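Long-range contacts in adhesion and penetration protein autotransporter (Haemophilus influenzae, PDB 3SYJ), which promotes adherence to and invasion of host cells by binding a host-cell structure directly, and is probably a serine protease whose passenger domain is considered here: residues 349-354 / 372-377; 652-657 / 707-712; 728-733 / 749-754. One frame throughout, in Å; residues are numbered along the deposited sequence.

Contact 1 of 3, residues 349-354 / 372-377; sequences SLIFAS and SPNSNQ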
ATOM      1  N   SER A 349      55.516 -32.824 -19.472  1.00 15.42           N
ATOM      2  CA  SER A 349      55.815 -33.524 -18.229  1.00 17.09           C
ATOM      3  C   SER A 349      57.223 -33.178 -17.752  1.00 19.42           C
ATOM      4  O   SER A 349      58.151 -33.036 -18.554  1.00 18.26           O
ATOM      5  CB  SER A 349      55.693 -35.043 -18.419  1.00 20.25           C
ATOM      6  OG  SER A 349      54.334 -35.446 -18.514  1.00 20.15           O
ATOM      7  N   LEU A 350      57.378 -33.030 -16.443  1.00 16.10           N
ATOM      8  CA  LEU A 350      58.687 -32.811 -15.865  1.00 17.21           C
ATOM      9  C   LEU A 350      58.806 -33.718 -14.659  1.00 17.59           C
ATOM     10  O   LEU A 350      58.015 -33.622 -13.724  1.00 18.45           O
ATOM     11  CB  LEU A 350      58.865 -31.343 -15.465  1.00 18.07           C
ATOM     12  CG  LEU A 350      60.162 -31.055 -14.710  1.00 20.77           C
ATOM     13  CD1 LEU A 350      61.401 -31.398 -15.574  1.00 16.51           C
ATOM     14  CD2 LEU A 350      60.201 -29.616 -14.190  1.00 17.58           C
ATOM     15  N   ILE A 351      59.782 -34.614 -14.686  1.00 18.35           N
ATOM     16  CA  ILE A 351      59.898 -35.614 -13.635  1.00 21.97           C
ATOM     17  C   ILE A 351      61.119 -35.320 -12.804  1.00 16.94           C
ATOM     18  O   ILE A 351      62.216 -35.171 -13.338  1.00 18.40           O
ATOM     19  CB  ILE A 351      60.009 -37.063 -14.193  1.00 22.33           C
ATOM     20  CG1 ILE A 351      58.691 -37.515 -14.812  1.00 21.61           C
ATOM     21  CG2 ILE A 351      60.410 -38.037 -13.097  1.00 22.05           C
ATOM     22  CD1 ILE A 351      58.533 -37.112 -16.258  1.00 22.81           C
ATOM     23  N   PHE A 352      60.922 -35.230 -11.496  1.00 17.99           N
ATOM     24  CA  PHE A 352      62.032 -35.035 -10.577  1.00 21.91           C
ATOM     25  C   PHE A 352      62.623 -36.390 -10.149  1.00 23.44           C
ATOM     26  O   PHE A 352      62.036 -37.121  -9.339  1.00 21.08           O
ATOM     27  CB  PHE A 352      61.585 -34.203  -9.366  1.00 20.02           C
ATOM     28  CG  PHE A 352      61.541 -32.713  -9.627  1.00 23.86           C
ATOM     29  CD1 PHE A 352      60.700 -32.181 -10.594  1.00 16.62           C
ATOM     30  CD2 PHE A 352      62.334 -31.844  -8.889  1.00 19.55           C
ATOM     31  CE1 PHE A 352      60.659 -30.809 -10.822  1.00 22.43           C
ATOM     32  CE2 PHE A 352      62.297 -30.475  -9.118  1.00 19.62           C
ATOM     33  CZ  PHE A 352      61.460 -29.956 -10.087  1.00 12.42           C
ATOM     34  N   ALA A 353      63.785 -36.721 -10.704  1.00 23.13           N
ATOM     35  CA  ALA A 353      64.489 -37.948 -10.344  1.00 23.16           C
ATOM     36  C   ALA A 353      65.316 -37.767  -9.070  1.00 28.23           C
ATOM     37  O   ALA A 353      65.723 -38.744  -8.436  1.00 26.97           O
ATOM     38  CB  ALA A 353      65.367 -38.412 -11.491  1.00 19.81           C
ATOM     39  N   SER A 354      65.567 -36.514  -8.697  1.00 23.68           N
ATOM     40  CA  SER A 354      66.259 -36.218  -7.443  1.00 23.87           C
ATOM     41  C   SER A 354      65.788 -34.881  -6.905  1.00 25.35           C
ATOM     42  O   SER A 354      65.167 -34.107  -7.630  1.00 24.25           O
ATOM     43  CB  SER A 354      67.778 -36.165  -7.652  1.00 24.07           C
ATOM     44  OG  SER A 354      68.162 -34.951  -8.289  1.00 21.67           O
ATOM     45  N   SER A 372      56.108 -33.938 -11.471  1.00 17.18           N
ATOM     46  CA  SER A 372      55.927 -35.048 -10.558  1.00 17.25           C
ATOM     47  C   SER A 372      57.245 -35.610 -10.045  1.00 17.89           C
ATOM     48  O   SER A 372      58.212 -35.727 -10.800  1.00 18.40           O
ATOM     49  CB  SER A 372      55.133 -36.149 -11.271  1.00 18.82           C
ATOM     50  OG  SER A 372      55.325 -37.406 -10.639  1.00 32.06           O
ATOM     51  N   PRO A 373      57.281 -35.974  -8.757  1.00 16.04           N
ATOM     52  CA  PRO A 373      58.435 -36.671  -8.182  1.00 22.04           C
ATOM     53  C   PRO A 373      58.343 -38.151  -8.495  1.00 22.46           C
ATOM     54  O   PRO A 373      57.233 -38.664  -8.554  1.00 22.21           O
ATOM     55  CB  PRO A 373      58.237 -36.500  -6.669  1.00 18.19           C
ATOM     56  CG  PRO A 373      56.879 -35.883  -6.485  1.00 21.04           C
ATOM     57  CD  PRO A 373      56.175 -35.856  -7.797  1.00 19.54           C
ATOM     58  N   ASN A 374      59.468 -38.833  -8.670  1.00 24.24           N
ATOM     59  CA  ASN A 374      59.434 -40.292  -8.701  1.00 25.62           C
ATOM     60  C   ASN A 374      59.052 -40.817  -7.330  1.00 28.40           C
ATOM     61  O   ASN A 374      58.397 -41.853  -7.206  1.00 27.11           O
ATOM     62  CB  ASN A 374      60.788 -40.864  -9.101  1.00 25.86           C
ATOM     63  CG  ASN A 374      61.033 -40.767 -10.579  1.00 27.67           C
ATOM     64  OD1 ASN A 374      60.088 -40.624 -11.366  1.00 29.13           O
ATOM     65  ND2 ASN A 374      62.298 -40.842 -10.977  1.00 24.62           N
ATOM     66  N   SER A 375      59.477 -40.109  -6.315  1.00 21.72           N
ATOM     67  CA  SER A 375      59.226 -40.470  -4.961  1.00 27.33           C
ATOM     68  C   SER A 375      58.802 -39.496  -3.842  1.00 30.45           C
ATOM     69  O   SER A 375      57.699 -39.514  -3.412  1.00 27.46           O
ATOM     70  CB  SER A 375      60.450 -41.126  -4.403  1.00 24.99           C
ATOM     71  OG  SER A 375      60.097 -41.840  -3.288  1.00 33.67           O
ATOM     72  N   ASN A 376      59.719 -38.657  -3.401  1.00 28.96           N
ATOM     73  CA  ASN A 376      59.464 -37.567  -2.497  1.00 26.83           C
ATOM     74  C   ASN A 376      60.440 -36.443  -2.755  1.00 23.64           C
ATOM     75  O   ASN A 376      60.766 -35.690  -1.907  1.00 22.46           O
ATOM     76  CB  ASN A 376      59.537 -38.050  -1.066  1.00 31.97           C
ATOM     77  CG  ASN A 376      60.926 -38.579  -0.676  1.00 56.90           C
ATOM     78  OD1 ASN A 376      61.786 -38.908  -1.517  1.00 56.16           O
ATOM     79  ND2 ASN A 376      61.138 -38.677   0.625  1.00 57.47           N
ATOM     80  N   GLN A 377      60.902 -36.383  -3.980  1.00 23.42           N
ATOM     81  CA  GLN A 377      61.837 -35.350  -4.405  1.00 18.52           C
ATOM     82  C   GLN A 377      61.237 -33.961  -4.197  1.00 20.38           C
ATOM     83  O   GLN A 377      60.039 -33.756  -4.413  1.00 19.50           O
ATOM     84  CB  GLN A 377      62.227 -35.555  -5.868  1.00 21.82           C
ATOM     85  CG  GLN A 377      63.183 -36.721  -6.103  1.00 22.68           C
ATOM     86  CD  GLN A 377      62.476 -38.065  -6.110  1.00 24.72           C
ATOM     87  OE1 GLN A 377      61.273 -38.142  -6.335  1.00 20.92           O
ATOM     88  NE2 GLN A 377      63.227 -39.131  -5.864  1.00 27.18           N
TER
HETATM   89  O   HOH W   1      64.100 -40.980  -8.886  1.00 25.00           O
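S372 O is gripped twice from the neighbouring strand. F352 N gives it a nearly straight hydrogen bond of 2.8 Å, 166° at the hydrogen, and I351 CA adds a CA-H...O contact to S372 O at 3.3 Å. Either side of this point the parallel ladder continues: S372 N bonds to L350 O, and N374 N reaches F352 O at a longer 3.2 Å. I351 pairs with S372, and F352 with P373, so I351 and S372 share one face of the sheet while F352 and P373 share the other. I351 CG2 lies anti to the backbone N, and this methyl comes within 3.1 Å of N374 OD1, the two side chains crossing at about a right angle. The other branch of the amide, N374 ND2, faces A353 and donates at 2.8 Å to a water that in turn donates to A353 O. The strand pairing is thus extended by a solvent bridge where regular bonding ends. Q377 works differently. Its chain is bent at CD (chi2 79°), and its amide is folded back over its own turn, where Q377 OE1 takes the N-H of S375 at 2.7 Å, in the carbonyl plane and on a lone pair. The aliphatic part meets the other segment: Q377 CB packs on F352 CB at 3.8 Å, and Q377 CG lies 3.3 Å from S354 C. Beyond the pair, the buried F352 also touches I282, V371 and V396, and S354 OG is held by G284 N of the strand on the far side. An apolar face turned inward, a polar turn at the strand ends and in-register parallel pairing between successive turns of the chain are the marks of the right-handed parallel beta-helix of autotransporter passenger domains.

Contact 2 of 3, residues 652-657 / 707-712; sequences WTVSNN and INLTDN
W652 O receives N708 N, V654 N reaches back to N708 O, and T710 N goes to V654 O, three backbone hydrogen bonds of 2.8 to 3.0 Å that zip strand 652-654 to strand 707-709. The strands run nearly parallel. CA-H groups of I707, T653 and L709 lean on the same three carbonyl oxygens, with T653 CA 3.4 Å from N708 O. Apolar contacts gather on the face that carries W652, V654, I707 and L709. L709 and V654 lie side by side and point the same way, with L709 CD2 set 3.5 Å from V654 CB and also against CG2. W652 CB meets I707 CG1, while its indole leads off to stack on F632 and to meet the ring of F662 edge-to-face. Like residues piled at equal positions of successive rungs are what a beta-solenoid produces, and both segments belong to the second solenoid repeat region of this family. Polar contacts take over where the strands end. D711 CG stands beside its own backbone N, chi1 -45°, and from there D711 OD2 accepts N656 N at 2.7 Å on the anti side of the carboxylate, 16° out of its plane. The N656 amide lies alongside, its plane 9° from that of the carboxylate, but its ND2 is engaged by K635 O of the preceding rung. S655 CB is packed against T710 OG1 at 3.2 Å, hydroxyl oxygen against methylene. Further along, two weak bonds follow, one between backbones, N712 N to N656 O, and one between side-chain amides, N712 ND2 to N657 OD1 at 3.1 Å.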
ATOM      1  N   TRP A 652      17.895  -6.089   8.411  1.00 23.48           N
ATOM      2  CA  TRP A 652      18.451  -6.317   9.738  1.00 23.18           C
ATOM      3  C   TRP A 652      17.489  -7.102  10.609  1.00 23.60           C
ATOM      4  O   TRP A 652      16.296  -6.815  10.640  1.00 25.84           O
ATOM      5  CB  TRP A 652      18.797  -4.979  10.415  1.00 25.61           C
ATOM      6  CG  TRP A 652      20.010  -4.304   9.820  1.00 30.58           C
ATOM      7  CD1 TRP A 652      20.074  -3.618   8.633  1.00 22.29           C
ATOM      8  CD2 TRP A 652      21.331  -4.262  10.378  1.00 21.64           C
ATOM      9  NE1 TRP A 652      21.353  -3.162   8.423  1.00 23.28           N
ATOM     10  CE2 TRP A 652      22.142  -3.541   9.479  1.00 23.53           C
ATOM     11  CE3 TRP A 652      21.903  -4.763  11.552  1.00 17.29           C
ATOM     12  CZ2 TRP A 652      23.497  -3.314   9.716  1.00 20.74           C
ATOM     13  CZ3 TRP A 652      23.250  -4.540  11.784  1.00 18.51           C
ATOM     14  CH2 TRP A 652      24.031  -3.820  10.871  1.00 18.14           C
ATOM     15  N   THR A 653      18.020  -8.097  11.311  1.00 24.10           N
ATOM     16  CA  THR A 653      17.277  -8.789  12.353  1.00 24.44           C
ATOM     17  C   THR A 653      18.083  -8.810  13.650  1.00 25.59           C
ATOM     18  O   THR A 653      19.131  -9.451  13.736  1.00 24.24           O
ATOM     19  CB  THR A 653      16.925 -10.230  11.952  1.00 22.31           C
ATOM     20  OG1 THR A 653      16.120 -10.210  10.770  1.00 25.23           O
ATOM     21  CG2 THR A 653      16.151 -10.909  13.073  1.00 23.51           C
ATOM     22  N   VAL A 654      17.591  -8.094  14.650  1.00 20.98           N
ATOM     23  CA  VAL A 654      18.263  -8.013  15.934  1.00 24.46           C
ATOM     24  C   VAL A 654      17.394  -8.718  16.966  1.00 30.32           C
ATOM     25  O   VAL A 654      16.215  -8.390  17.121  1.00 30.62           O
ATOM     26  CB  VAL A 654      18.487  -6.549  16.338  1.00 22.43           C
ATOM     27  CG1 VAL A 654      19.425  -6.458  17.528  1.00 21.61           C
ATOM     28  CG2 VAL A 654      19.037  -5.767  15.160  1.00 23.03           C
ATOM     29  N   SER A 655      17.967  -9.692  17.663  1.00 29.84           N
ATOM     30  CA  SER A 655      17.176 -10.545  18.535  1.00 27.49           C
ATOM     31  C   SER A 655      17.827 -10.726  19.902  1.00 29.27           C
ATOM     32  O   SER A 655      18.876 -10.147  20.178  1.00 28.67           O
ATOM     33  CB  SER A 655      16.926 -11.898  17.868  1.00 28.13           C
ATOM     34  OG  SER A 655      18.142 -12.553  17.581  1.00 28.52           O
ATOM     35  N   ASN A 656      17.193 -11.531  20.752  1.00 33.60           N
ATOM     36  CA  ASN A 656      17.630 -11.706  22.133  1.00 28.71           C
ATOM     37  C   ASN A 656      17.884 -10.358  22.799  1.00 27.97           C
ATOM     38  O   ASN A 656      17.039  -9.475  22.741  1.00 32.23           O
ATOM     39  CB  ASN A 656      18.867 -12.595  22.191  1.00 24.60           C
ATOM     40  CG  ASN A 656      18.644 -13.934  21.526  1.00 33.26           C
ATOM     41  OD1 ASN A 656      17.676 -14.633  21.830  1.00 33.21           O
ATOM     42  ND2 ASN A 656      19.536 -14.300  20.608  1.00 24.81           N
ATOM     43  N   ASN A 657      19.046 -10.207  23.428  1.00 30.77           N
ATOM     44  CA  ASN A 657      19.432  -8.943  24.045  1.00 30.67           C
ATOM     45  C   ASN A 657      20.449  -8.191  23.199  1.00 31.20           C
ATOM     46  O   ASN A 657      21.247  -7.422  23.722  1.00 35.81           O
ATOM     47  CB  ASN A 657      20.013  -9.179  25.437  1.00 37.22           C
ATOM     48  CG  ASN A 657      19.036  -9.862  26.367  1.00 43.44           C
ATOM     49  OD1 ASN A 657      17.907  -9.402  26.545  1.00 42.69           O
ATOM     50  ND2 ASN A 657      19.464 -10.968  26.964  1.00 42.50           N
ATOM     51  N   ILE A 707      14.304  -3.105   9.288  1.00 28.94           N
ATOM     52  CA  ILE A 707      14.809  -3.538  10.575  1.00 28.10           C
ATOM     53  C   ILE A 707      13.752  -4.307  11.354  1.00 31.03           C
ATOM     54  O   ILE A 707      12.631  -3.842  11.538  1.00 33.48           O
ATOM     55  CB  ILE A 707      15.308  -2.347  11.415  1.00 30.39           C
ATOM     56  CG1 ILE A 707      16.352  -1.548  10.633  1.00 30.11           C
ATOM     57  CG2 ILE A 707      15.883  -2.830  12.749  1.00 30.04           C
ATOM     58  CD1 ILE A 707      16.921  -0.374  11.403  1.00 26.15           C
ATOM     59  N   ASN A 708      14.116  -5.498  11.802  1.00 29.22           N
ATOM     60  CA  ASN A 708      13.241  -6.263  12.664  1.00 26.59           C
ATOM     61  C   ASN A 708      13.888  -6.485  14.008  1.00 30.38           C
ATOM     62  O   ASN A 708      14.998  -7.013  14.092  1.00 28.15           O
ATOM     63  CB  ASN A 708      12.897  -7.601  12.030  1.00 31.12           C
ATOM     64  CG  ASN A 708      11.848  -7.475  10.963  1.00 39.19           C
ATOM     65  OD1 ASN A 708      10.838  -8.175  10.995  1.00 50.14           O
ATOM     66  ND2 ASN A 708      12.066  -6.567  10.018  1.00 38.51           N
ATOM     67  N   LEU A 709      13.189  -6.071  15.057  1.00 29.62           N
ATOM     68  CA  LEU A 709      13.628  -6.296  16.421  1.00 28.05           C
ATOM     69  C   LEU A 709      12.705  -7.297  17.104  1.00 34.90           C
ATOM     70  O   LEU A 709      11.478  -7.183  17.017  1.00 34.56           O
ATOM     71  CB  LEU A 709      13.640  -4.983  17.203  1.00 29.71           C
ATOM     72  CG  LEU A 709      14.415  -3.830  16.578  1.00 26.53           C
ATOM     73  CD1 LEU A 709      14.391  -2.629  17.502  1.00 33.52           C
ATOM     74  CD2 LEU A 709      15.839  -4.259  16.305  1.00 27.89           C
ATOM     75  N   THR A 710      13.294  -8.280  17.776  1.00 31.32           N
ATOM     76  CA  THR A 710      12.515  -9.256  18.527  1.00 32.31           C
ATOM     77  C   THR A 710      13.067  -9.368  19.943  1.00 34.87           C
ATOM     78  O   THR A 710      14.072  -8.737  20.273  1.00 34.44           O
ATOM     79  CB  THR A 710      12.496 -10.641  17.841  1.00 30.01           C
ATOM     80  OG1 THR A 710      13.819 -11.194  17.817  1.00 33.86           O
ATOM     81  CG2 THR A 710      11.976 -10.520  16.410  1.00 25.76           C
ATOM     82  N   ASP A 711      12.395 -10.152  20.778  1.00 34.66           N
ATOM     83  CA  ASP A 711      12.830 -10.373  22.152  1.00 31.19           C
ATOM     84  C   ASP A 711      13.113  -9.061  22.866  1.00 34.21           C
ATOM     85  O   ASP A 711      12.242  -8.203  22.943  1.00 39.68           O
ATOM     86  CB  ASP A 711      14.053 -11.284  22.165  1.00 31.88           C
ATOM     87  CG  ASP A 711      13.890 -12.477  21.246  1.00 36.33           C
ATOM     88  OD1 ASP A 711      12.873 -13.191  21.378  1.00 42.57           O
ATOM     89  OD2 ASP A 711      14.767 -12.693  20.384  1.00 36.68           O
ATOM     90  N   ASN A 712      14.326  -8.903  23.387  1.00 36.10           N
ATOM     91  CA  ASN A 712      14.702  -7.679  24.086  1.00 33.39           C
ATOM     92  C   ASN A 712      15.606  -6.781  23.260  1.00 33.46           C
ATOM     93  O   ASN A 712      16.257  -5.889  23.792  1.00 37.36           O
ATOM     94  CB  ASN A 712      15.410  -8.004  25.399  1.00 37.12           C
ATOM     95  CG  ASN A 712      14.476  -8.560  26.448  1.00 46.34           C
ATOM     96  OD1 ASN A 712      13.281  -8.721  26.211  1.00 48.49           O
ATOM     97  ND2 ASN A 712      15.021  -8.860  27.622  1.00 48.84           N
TER

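Contact 3 of 3, residues 728-733 / 749-754; sequences TLTNHS and LSDNST
D751 CG lies anti to its carbonyl carbon, beside its own backbone N (chi1 -57°), and the turn about chi2 then points D751 OD2 at N731 N. The bond is 2.9 Å and practically straight, 178° at the hydrogen, and uses the anti lone pair of the carboxylate. Each segment bends in a type II' turn, T730 to S733 and S750 to S753, with N731 and D751 at the matching second position, where phi is positive. The turns are laid one over the other. N731 O accepts N752 N at 2.8 Å, and T754 N closes on S733 O; at the other end S750 N bonds to L729 O, which a water also shares with S750 OG. Side chains follow the same stacking. H732 and N752 point the same way with ring and amide planes 25° apart: N752 CB makes a CH-pi contact over the imidazole face, 3.8 Å from its centroid, and N752 ND2 sits 3.4 Å from H732 NE2, too badly angled for a bond. Each turn is also clamped from within, since S733 OG and S733 N both donate to T730 O, and S753 OG and S753 N to S750 O; S753 OG meets S750 O on a lone pair at 2.8 Å. Inward, L729 and L749 lie side by side, CD1 of the first on CG of the second at 4.1 Å. L729 CB presses on S753 CB at 3.4 Å, tighter than ordinary van der Waals contact. D751 N is in turn taken by D770 OD2, the same exchange one rung onward. Accepting a straight bond from a backbone N-H of the previous rung probably favours the charged form of D751, which joins three rungs by accepting through its side chain and donating through its N.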
ATOM      1  N   THR A 728      10.128  -3.012  12.388  1.00 33.20           N
ATOM      2  CA  THR A 728       9.106  -3.868  12.976  1.00 30.31           C
ATOM      3  C   THR A 728       9.567  -4.398  14.332  1.00 31.89           C
ATOM      4  O   THR A 728      10.684  -4.892  14.470  1.00 34.60           O
ATOM      5  CB  THR A 728       8.786  -5.036  12.052  1.00 32.02           C
ATOM      6  OG1 THR A 728       8.349  -4.523  10.789  1.00 33.58           O
ATOM      7  CG2 THR A 728       7.695  -5.908  12.648  1.00 32.93           C
ATOM      8  N   LEU A 729       8.712  -4.292  15.337  1.00 29.75           N
ATOM      9  CA  LEU A 729       9.113  -4.651  16.686  1.00 31.69           C
ATOM     10  C   LEU A 729       8.121  -5.603  17.315  1.00 34.47           C
ATOM     11  O   LEU A 729       6.917  -5.481  17.112  1.00 37.61           O
ATOM     12  CB  LEU A 729       9.250  -3.405  17.560  1.00 32.81           C
ATOM     13  CG  LEU A 729      10.240  -2.350  17.082  1.00 27.47           C
ATOM     14  CD1 LEU A 729       9.563  -1.451  16.076  1.00 28.47           C
ATOM     15  CD2 LEU A 729      10.751  -1.548  18.261  1.00 33.55           C
ATOM     16  N   THR A 730       8.642  -6.552  18.083  1.00 35.19           N
ATOM     17  CA  THR A 730       7.813  -7.516  18.784  1.00 37.04           C
ATOM     18  C   THR A 730       8.386  -7.725  20.175  1.00 37.82           C
ATOM     19  O   THR A 730       9.447  -7.190  20.497  1.00 35.87           O
ATOM     20  CB  THR A 730       7.786  -8.865  18.049  1.00 33.79           C
ATOM     21  OG1 THR A 730       9.123  -9.363  17.927  1.00 34.98           O
ATOM     22  CG2 THR A 730       7.185  -8.710  16.664  1.00 30.91           C
ATOM     23  N   ASN A 731       7.685  -8.498  20.997  1.00 40.34           N
ATOM     24  CA  ASN A 731       8.177  -8.824  22.324  1.00 34.88           C
ATOM     25  C   ASN A 731       8.426  -7.563  23.140  1.00 40.31           C
ATOM     26  O   ASN A 731       7.531  -6.736  23.278  1.00 43.64           O
ATOM     27  CB  ASN A 731       9.441  -9.675  22.217  1.00 36.76           C
ATOM     28  CG  ASN A 731       9.190 -10.992  21.503  1.00 39.01           C
ATOM     29  OD1 ASN A 731       8.298 -11.748  21.883  1.00 48.21           O
ATOM     30  ND2 ASN A 731       9.968 -11.269  20.461  1.00 34.63           N
ATOM     31  N   HIS A 732       9.632  -7.408  23.678  1.00 36.53           N
ATOM     32  CA  HIS A 732       9.961  -6.220  24.461  1.00 35.66           C
ATOM     33  C   HIS A 732      11.065  -5.391  23.808  1.00 40.76           C
ATOM     34  O   HIS A 732      11.834  -4.720  24.498  1.00 42.99           O
ATOM     35  CB  HIS A 732      10.385  -6.599  25.883  1.00 36.88           C
ATOM     36  CG  HIS A 732       9.316  -7.284  26.674  1.00 51.55           C
ATOM     37  ND1 HIS A 732       8.951  -8.596  26.452  1.00 61.49           N
ATOM     38  CD2 HIS A 732       8.544  -6.846  27.697  1.00 53.72           C
ATOM     39  CE1 HIS A 732       7.993  -8.934  27.298  1.00 60.57           C
ATOM     40  NE2 HIS A 732       7.729  -7.890  28.064  1.00 61.00           N
ATOM     41  N   SER A 733      11.135  -5.434  22.480  1.00 33.09           N
ATOM     42  CA  SER A 733      12.155  -4.701  21.732  1.00 30.13           C
ATOM     43  C   SER A 733      11.945  -3.184  21.786  1.00 35.03           C
ATOM     44  O   SER A 733      10.827  -2.712  21.992  1.00 36.41           O
ATOM     45  CB  SER A 733      12.162  -5.168  20.284  1.00 30.48           C
ATOM     46  OG  SER A 733      10.888  -4.983  19.701  1.00 32.41           O
ATOM     47  N   LEU A 749       4.622  -1.647  15.663  1.00 32.62           N
ATOM     48  CA  LEU A 749       4.898  -2.200  16.985  1.00 36.03           C
ATOM     49  C   LEU A 749       3.826  -3.165  17.469  1.00 35.93           C
ATOM     50  O   LEU A 749       2.637  -2.860  17.408  1.00 39.69           O
ATOM     51  CB  LEU A 749       5.066  -1.083  18.012  1.00 33.57           C
ATOM     52  CG  LEU A 749       6.110  -0.013  17.716  1.00 36.71           C
ATOM     53  CD1 LEU A 749       5.475   1.144  16.954  1.00 32.32           C
ATOM     54  CD2 LEU A 749       6.714   0.472  19.020  1.00 37.73           C
ATOM     55  N   SER A 750       4.262  -4.322  17.963  1.00 38.74           N
ATOM     56  CA  SER A 750       3.370  -5.323  18.544  1.00 38.57           C
ATOM     57  C   SER A 750       3.805  -5.685  19.958  1.00 41.33           C
ATOM     58  O   SER A 750       4.848  -5.235  20.426  1.00 40.75           O
ATOM     59  CB  SER A 750       3.361  -6.584  17.684  1.00 36.33           C
ATOM     60  OG  SER A 750       2.953  -6.286  16.362  1.00 46.91           O
ATOM     61  N   ASP A 751       3.004  -6.505  20.632  1.00 40.56           N
ATOM     62  CA  ASP A 751       3.348  -7.015  21.957  1.00 38.46           C
ATOM     63  C   ASP A 751       3.666  -5.911  22.964  1.00 42.47           C
ATOM     64  O   ASP A 751       2.831  -5.054  23.243  1.00 42.56           O
ATOM     65  CB  ASP A 751       4.523  -7.996  21.865  1.00 42.13           C
ATOM     66  CG  ASP A 751       4.239  -9.169  20.932  1.00 48.71           C
ATOM     67  OD1 ASP A 751       3.097  -9.688  20.941  1.00 49.47           O
ATOM     68  OD2 ASP A 751       5.161  -9.575  20.187  1.00 46.55           O
ATOM     69  N   ASN A 752       4.876  -5.946  23.512  1.00 42.76           N
ATOM     70  CA  ASN A 752       5.301  -4.970  24.508  1.00 38.84           C
ATOM     71  C   ASN A 752       6.442  -4.103  24.013  1.00 37.99           C
ATOM     72  O   ASN A 752       7.196  -3.542  24.807  1.00 35.79           O
ATOM     73  CB  ASN A 752       5.738  -5.681  25.785  1.00 44.85           C
ATOM     74  CG  ASN A 752       4.681  -6.621  26.309  1.00 53.85           C
ATOM     75  OD1 ASN A 752       3.662  -6.185  26.846  1.00 53.97           O
ATOM     76  ND2 ASN A 752       4.913  -7.923  26.150  1.00 55.74           N
ATOM     77  N   SER A 753       6.580  -3.995  22.700  1.00 39.53           N
ATOM     78  CA  SER A 753       7.663  -3.209  22.131  1.00 38.63           C
ATOM     79  C   SER A 753       7.455  -1.711  22.351  1.00 36.92           C
ATOM     80  O   SER A 753       6.365  -1.268  22.715  1.00 35.41           O
ATOM     81  CB  SER A 753       7.824  -3.512  20.643  1.00 34.96           C
ATOM     82  OG  SER A 753       6.644  -3.190  19.933  1.00 37.93           O
ATOM     83  N   THR A 754       8.512  -0.940  22.122  1.00 37.02           N
ATOM     84  CA  THR A 754       8.482   0.502  22.309  1.00 36.36           C
ATOM     85  C   THR A 754       9.227   1.207  21.184  1.00 36.95           C
ATOM     86  O   THR A 754      10.258   0.725  20.717  1.00 36.30           O
ATOM     87  CB  THR A 754       9.160   0.898  23.624  1.00 39.75           C
ATOM     88  OG1 THR A 754       8.457   0.308  24.723  1.00 45.09           O
ATOM     89  CG2 THR A 754       9.174   2.409  23.781  1.00 41.44           C
TER
HETATM   90  O   HOH W   2       5.268  -5.897  14.812  1.00 36.76           O

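How the contacts relate
Along the chain from the N terminus the three contacts follow in series; none encloses or crosses another. Contact 1 comes first, bringing strand 369-373 back against strand 348-352 after 17 intervening residues. Contact 2 closes a longer loop of 49 residues, which holds helix 692-697 and the C673-C684 disulfide. Contact 3 closes another short one, of 15 residues. The first stands apart, its centre 59 Å from that of contact 2. Contacts 2 and 3 are adjoining parts of the solenoid, centres 10 Å apart: strands 701-709 and 727-729 are neighbours, linked by probable hydrogen bonds from T728 N to I707 O and H732 N to D711 O.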